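Local coordinates for fiber protein (Raptor siadenovirus a, PDB 5FJL), which forms the trimeric head domain at the tip of the adenovirus fibre, a capsid protein that probably attaches the virion to host cells, at residues Ser94-Glu99 and Val148-Ser153; Val108-Ala113 and Met134-Asp139. One frame throughout, in Å; residues are numbered along the deposited sequence.

Interaction 1. Residues Ser94-Glu99 and Val148-Ser153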
loop_
_atom_site.group_PDB
_atom_site.type_symbol
_atom_site.label_atom_id
_atom_site.label_comp_id
_atom_site.label_asym_id
_atom_site.label_seq_id
_atom_site.Cartn_x
_atom_site.Cartn_y
_atom_site.Cartn_z
ATOM N N SER A 94 -1.897 19.612 16.056
ATOM C CA SER A 94 -1.406 20.016 14.742
ATOM C C SER A 94 0.089 19.805 14.501
ATOM O O SER A 94 0.581 20.017 13.398
ATOM C CB SER A 94 -1.744 21.474 14.466
ATOM O OG SER A 94 -1.178 22.330 15.413
ATOM N N THR A 95 0.850 19.360 15.505
ATOM C CA THR A 95 2.249 19.070 15.271
ATOM C C THR A 95 2.398 17.917 14.297
ATOM O O THR A 95 1.628 16.949 14.368
ATOM C CB THR A 95 2.974 18.694 16.575
ATOM O OG1 THR A 95 2.638 19.652 17.586
ATOM C CG2 THR A 95 4.473 18.661 16.327
ATOM N N LEU A 96 3.393 18.014 13.435
ATOM C CA LEU A 96 3.635 17.014 12.398
ATOM C C LEU A 96 4.362 15.781 12.965
ATOM O O LEU A 96 5.495 15.469 12.578
ATOM C CB LEU A 96 4.360 17.648 11.217
ATOM C CG LEU A 96 4.550 16.813 9.941
ATOM C CD1 LEU A 96 3.271 16.131 9.545
ATOM C CD2 LEU A 96 5.096 17.695 8.806
ATOM N N LYS A 97 3.647 15.092 13.830
ATOM C CA LYS A 97 4.127 13.900 14.497
ATOM C C LYS A 97 4.128 12.716 13.532
ATOM O O LYS A 97 3.541 12.780 12.442
ATOM C CB LYS A 97 3.191 13.561 15.673
ATOM C CG LYS A 97 3.027 14.660 16.719
ATOM C CD LYS A 97 1.909 14.346 17.716
ATOM C CE LYS A 97 0.493 14.471 17.142
ATOM N NZ LYS A 97 0.175 15.747 16.422
ATOM N N ASP A 98 4.701 11.605 13.961
ATOM C CA ASP A 98 4.640 10.382 13.128
ATOM C C ASP A 98 3.350 9.549 13.312
ATOM O O ASP A 98 3.140 8.519 12.643
ATOM C CB ASP A 98 5.912 9.547 13.294
ATOM C CG ASP A 98 6.069 8.966 14.662
ATOM O OD1 ASP A 98 5.125 8.849 15.437
ATOM O OD2 ASP A 98 7.235 8.594 14.966
ATOM N N GLU A 99 2.450 10.021 14.176
ATOM C CA GLU A 99 1.125 9.468 14.365
ATOM C C GLU A 99 0.207 10.667 14.466
ATOM O O GLU A 99 0.438 11.544 15.321
ATOM C CB GLU A 99 0.968 8.700 15.693
ATOM C CG GLU A 99 1.781 7.474 15.963
ATOM C CD GLU A 99 1.736 7.053 17.456
ATOM O OE1 GLU A 99 1.210 7.789 18.336
ATOM O OE2 GLU A 99 2.233 5.958 17.740
ATOM N N VAL A 148 -3.483 8.662 10.844
ATOM C CA VAL A 148 -2.468 8.702 9.790
ATOM C C VAL A 148 -1.146 8.365 10.430
ATOM O O VAL A 148 -0.756 8.990 11.427
ATOM C CB VAL A 148 -2.382 10.076 9.129
ATOM C CG1 VAL A 148 -1.386 10.097 7.974
ATOM C CG2 VAL A 148 -3.750 10.540 8.635
ATOM N N LEU A 149 -0.442 7.378 9.869
ATOM C CA LEU A 149 0.877 6.990 10.362
ATOM C C LEU A 149 1.933 7.364 9.361
ATOM O O LEU A 149 1.793 7.105 8.168
ATOM C CB LEU A 149 0.962 5.505 10.622
ATOM C CG LEU A 149 -0.060 4.914 11.574
ATOM C CD1 LEU A 149 0.260 3.431 11.775
ATOM C CD2 LEU A 149 0.000 5.592 12.925
ATOM N N ARG A 150 2.997 8.007 9.815
ATOM C CA ARG A 150 4.062 8.518 8.982
ATOM C C ARG A 150 5.397 7.951 9.416
ATOM O O ARG A 150 5.514 7.381 10.519
ATOM C CB ARG A 150 4.127 10.040 9.089
ATOM C CG ARG A 150 2.855 10.781 8.683
ATOM C CD ARG A 150 2.948 12.274 8.939
ATOM N NE ARG A 150 4.116 12.816 8.285
ATOM C CZ ARG A 150 5.211 13.246 8.884
ATOM N NH1 ARG A 150 5.313 13.266 10.210
ATOM N NH2 ARG A 150 6.257 13.654 8.159
ATOM N N SER A 151 6.401 8.122 8.571
ATOM C CA SER A 151 7.766 7.650 8.863
ATOM C C SER A 151 8.549 8.561 9.790
ATOM O O SER A 151 9.316 8.079 10.661
ATOM C CB SER A 151 8.578 7.510 7.584
ATOM O OG SER A 151 9.924 7.170 7.917
ATOM N N GLU A 152 8.405 9.875 9.613
ATOM C CA GLU A 152 9.319 10.841 10.261
ATOM C C GLU A 152 8.660 12.057 10.894
ATOM O O GLU A 152 8.151 12.931 10.165
ATOM C CB GLU A 152 10.350 11.319 9.251
ATOM C CG GLU A 152 11.591 11.912 9.915
ATOM C CD GLU A 152 12.491 12.644 8.936
ATOM O OE1 GLU A 152 12.638 12.180 7.773
ATOM O OE2 GLU A 152 13.034 13.701 9.339
ATOM N N SER A 153 8.728 12.162 12.214
ATOM C CA SER A 153 8.211 13.333 12.929
ATOM C C SER A 153 9.027 14.590 12.631
ATOM O O SER A 153 10.233 14.509 12.361
ATOM C CB SER A 153 8.147 13.097 14.435
ATOM O OG SER A 153 9.453 13.025 14.951
HETATM O O HOH W 1 9.464 9.622 13.697
#

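Interaction 2. Residues Val108-Ala113 and Met134-Asp139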
loop_
_atom_site.group_PDB
_atom_site.type_symbol
_atom_site.label_atom_id
_atom_site.label_comp_id
_atom_site.label_asym_id
_atom_site.label_seq_id
_atom_site.Cartn_x
_atom_site.Cartn_y
_atom_site.Cartn_z
ATOM N N VAL A 108 -22.582 7.095 11.611
ATOM C CA VAL A 108 -22.202 5.682 11.708
ATOM C C VAL A 108 -20.700 5.544 11.866
ATOM O O VAL A 108 -19.952 6.415 11.478
ATOM C CB VAL A 108 -22.686 4.875 10.493
ATOM C CG1 VAL A 108 -24.219 4.948 10.369
ATOM C CG2 VAL A 108 -22.000 5.305 9.206
ATOM N N GLN A 109 -20.286 4.438 12.484
ATOM C CA GLN A 109 -18.893 4.111 12.613
ATOM C C GLN A 109 -18.332 3.693 11.283
ATOM O O GLN A 109 -19.047 3.199 10.423
ATOM C CB GLN A 109 -18.719 2.901 13.531
ATOM C CG GLN A 109 -19.031 3.146 14.973
ATOM C CD GLN A 109 -18.746 1.924 15.858
ATOM O OE1 GLN A 109 -17.987 1.002 15.502
ATOM N NE2 GLN A 109 -19.336 1.934 17.040
ATOM N N LEU A 110 -17.021 3.880 11.140
ATOM C CA LEU A 110 -16.288 3.303 10.017
ATOM C C LEU A 110 -15.007 2.714 10.584
ATOM O O LEU A 110 -14.214 3.410 11.178
ATOM C CB LEU A 110 -16.000 4.358 8.938
ATOM C CG LEU A 110 -15.225 3.885 7.712
ATOM C CD1 LEU A 110 -15.886 2.700 7.024
ATOM C CD2 LEU A 110 -15.034 5.027 6.728
ATOM N N ASN A 111 -14.839 1.396 10.448
ATOM C CA ASN A 111 -13.692 0.695 11.007
ATOM C C ASN A 111 -13.035 -0.052 9.870
ATOM O O ASN A 111 -13.706 -0.846 9.225
ATOM C CB ASN A 111 -14.170 -0.320 12.035
ATOM C CG ASN A 111 -14.818 0.350 13.208
ATOM O OD1 ASN A 111 -14.154 1.061 13.932
ATOM N ND2 ASN A 111 -16.117 0.201 13.332
ATOM N N THR A 112 -11.764 0.264 9.593
ATOM C CA THR A 112 -11.060 -0.354 8.440
ATOM C C THR A 112 -9.692 -0.844 8.830
ATOM O O THR A 112 -9.117 -0.495 9.861
ATOM C CB THR A 112 -10.895 0.685 7.288
ATOM O OG1 THR A 112 -9.879 1.640 7.609
ATOM C CG2 THR A 112 -12.217 1.363 6.962
ATOM N N ALA A 113 -9.122 -1.671 7.936
ATOM C CA ALA A 113 -7.703 -1.960 7.940
ATOM C C ALA A 113 -6.947 -0.742 7.386
ATOM O O ALA A 113 -7.574 0.185 6.825
ATOM C CB ALA A 113 -7.476 -3.185 7.052
ATOM N N MET A 134 -3.063 5.083 6.393
ATOM C CA MET A 134 -4.199 5.622 7.149
ATOM C C MET A 134 -5.234 4.593 7.400
ATOM O O MET A 134 -5.375 3.617 6.673
ATOM C CB MET A 134 -4.699 6.858 6.553
ATOM C CG MET A 134 -5.135 6.766 5.175
ATOM S SD MET A 134 -5.668 8.387 4.505
ATOM C CE MET A 134 -4.288 9.479 4.591
ATOM N N GLN A 135 -5.974 4.792 8.487
ATOM C CA GLN A 135 -6.908 3.785 8.946
ATOM C C GLN A 135 -8.045 4.451 9.697
ATOM O O GLN A 135 -7.790 5.337 10.492
ATOM C CB GLN A 135 -6.161 2.836 9.906
ATOM C CG GLN A 135 -6.918 1.670 10.403
ATOM C CD GLN A 135 -6.009 0.641 11.056
ATOM O OE1 GLN A 135 -4.808 0.874 11.252
ATOM N NE2 GLN A 135 -6.558 -0.509 11.280
ATOM N N PHE A 136 -9.266 4.021 9.459
ATOM C CA PHE A 136 -10.440 4.505 10.224
ATOM C C PHE A 136 -10.595 3.568 11.424
ATOM O O PHE A 136 -10.659 2.336 11.278
ATOM C CB PHE A 136 -11.688 4.502 9.367
ATOM C CG PHE A 136 -11.747 5.603 8.358
ATOM C CD1 PHE A 136 -12.275 6.842 8.695
ATOM C CD2 PHE A 136 -11.285 5.410 7.052
ATOM C CE1 PHE A 136 -12.360 7.865 7.773
ATOM C CE2 PHE A 136 -11.364 6.419 6.129
ATOM C CZ PHE A 136 -11.914 7.645 6.465
ATOM N N LEU A 137 -10.708 4.166 12.597
ATOM C CA LEU A 137 -10.840 3.423 13.872
ATOM C C LEU A 137 -11.940 4.090 14.697
ATOM O O LEU A 137 -12.241 5.250 14.503
ATOM C CB LEU A 137 -9.535 3.456 14.638
ATOM C CG LEU A 137 -8.325 2.759 14.028
ATOM C CD1 LEU A 137 -7.103 3.013 14.899
ATOM C CD2 LEU A 137 -8.563 1.265 13.867
ATOM N N THR A 138 -12.551 3.337 15.593
ATOM C CA THR A 138 -13.523 3.901 16.540
ATOM C C THR A 138 -12.937 3.780 17.923
ATOM O O THR A 138 -12.473 2.724 18.327
ATOM C CB THR A 138 -14.832 3.143 16.490
ATOM O OG1 THR A 138 -15.321 3.111 15.170
ATOM C CG2 THR A 138 -15.910 3.792 17.378
ATOM N N ASP A 139 -12.972 4.889 18.654
ATOM C CA ASP A 139 -12.488 4.969 20.041
ATOM C C ASP A 139 -13.376 4.080 20.913
ATOM O O ASP A 139 -14.534 3.830 20.578
ATOM C CB ASP A 139 -12.564 6.442 20.457
ATOM C CG ASP A 139 -11.760 6.797 21.714
ATOM O OD1 ASP A 139 -11.907 6.118 22.769
ATOM O OD2 ASP A 139 -10.999 7.779 21.671
HETATM O O HOH W 2 -13.872 6.087 11.950
HETATM O O HOH W 3 -15.898 5.074 13.472
HETATM O O HOH W 4 -11.967 0.433 15.338
#

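Interaction 1. Residues Ser94-Glu99 and Val148-Ser153
The Arg150 guanidinium reaches across to the loop 94-99 and binds the carbonyl oxygen of Lys97, with Arg150 NH1 to Lys97 O at 2.9 Å. This lies beside the antiparallel pairing of strands 99-103 and 144-149 in the beta-sandwich of the fibre head, with the loop 94-99 leading into the first of them. The acceptor lies in the guanidinium plane, 4° out of it, whereas the donor stands well above the carbonyl plane of Lys97. One face of the guanidinium carries Leu96, whose CD1 sits 3.5 Å from Arg150 CZ and toward the rim of the group, the two side chains crossing at about a right angle. The Arg150 chain is extended through chi2 and bends at chi3 (55°), which brings the guanidinium against Leu96. Its own loop also holds it, through weak bonds from NH1 and NH2 to Glu152 O. Arg150 NE pairs with Glu130, its strongest polar partner, and the group makes a cation-pi contact with Phe121.

Next to this side-chain bond the backbones are tied by a nearly straight bond from Arg150 N to Asp98 O (2.9 Å, 176°). Arg129 of the second subunit donates to that same Asp98 oxygen and to Arg150 O, so the junction also belongs to the trimer interface. One step further, Glu99 and Leu149 form a non-hydrogen-bonded antiparallel pair, their side chains alongside each other. A water links the side chain of Asp98 to the turn, donating to Asp98 OD2 at 2.8 Å and accepting from Ser153 N at 3.0 Å.

Interaction 2. Residues Val108-Ala113 and Met134-Asp139
The Phe136 ring carries Leu110 on one face: Leu110 CD2 stands 3.6 Å from the ring centroid and 8° off the normal, a CH-pi contact over the middle of the ring. CG of Leu110 lies opposite its backbone N, which carries the branched end out over the ring. Near the ring plane, at the edge, is Thr112 OG1, and Phe169 of strand 160-171 meets the ring edge-to-face.

The Gln135 amide lies nearly coplanar with its bond, the partner 13° out of its plane. Its NE2 donates to Thr112 O at 2.9 Å, in the carbonyl plane and on a lone pair. The Asn111 amide works from both ends: ND2 donates in its own plane to Gln109 OE1, while OD1 receives the hydroxyl of Thr138, OG1 to OD1 being 2.7 Å. A water adds a second donor to Asn111 OD1 and accepts from Thr138 N.

Thr112 makes two bonds to the strand backbone as well: its N donates to Phe136 O at 2.9 Å and its OG1 accepts from Phe136 N at 3.1 Å. The hydroxyl, set between N and the carbonyl carbon (chi1 74°), donates in turn to Ala113 O. A side-chain oxygen thus takes the place a backbone carbonyl would have in a regular pair. Further along, a second water donates to Thr138 OG1 and accepts from Leu110 N.

Outside the pair, Asn111 O accepts from Ser171, and Gln135 and Leu137 pack on Leu72 of the second subunit. The arrangement is that of a loop running roughly antiparallel beside strand 127-138, leading into strand 115-122 of the antiparallel beta-sandwich of the fibre head.

How the interactions relate
Interactions 1 and 2 lie on adjoining strands of one antiparallel sheet: 148-153 takes in the last part of strand 144-149 and the loop after it, and 134-139 ends strand 127-138, the preceding strand in the chain. Their centres are about 18 Å apart, yet they meet directly where Val148 CG2 packs 4.2 Å from Met134 CE. In sequence the loop 108-113 and the strand 134-139 both fall between the two segments of interaction 1. Each contact faces the second subunit, interaction 1 through Arg129 of that chain and interaction 2 through its Leu72, packed by Gln135 and Leu137, and its Pro168, packed by Ala113. Both contacts therefore border the subunit interface of the head, at separate points.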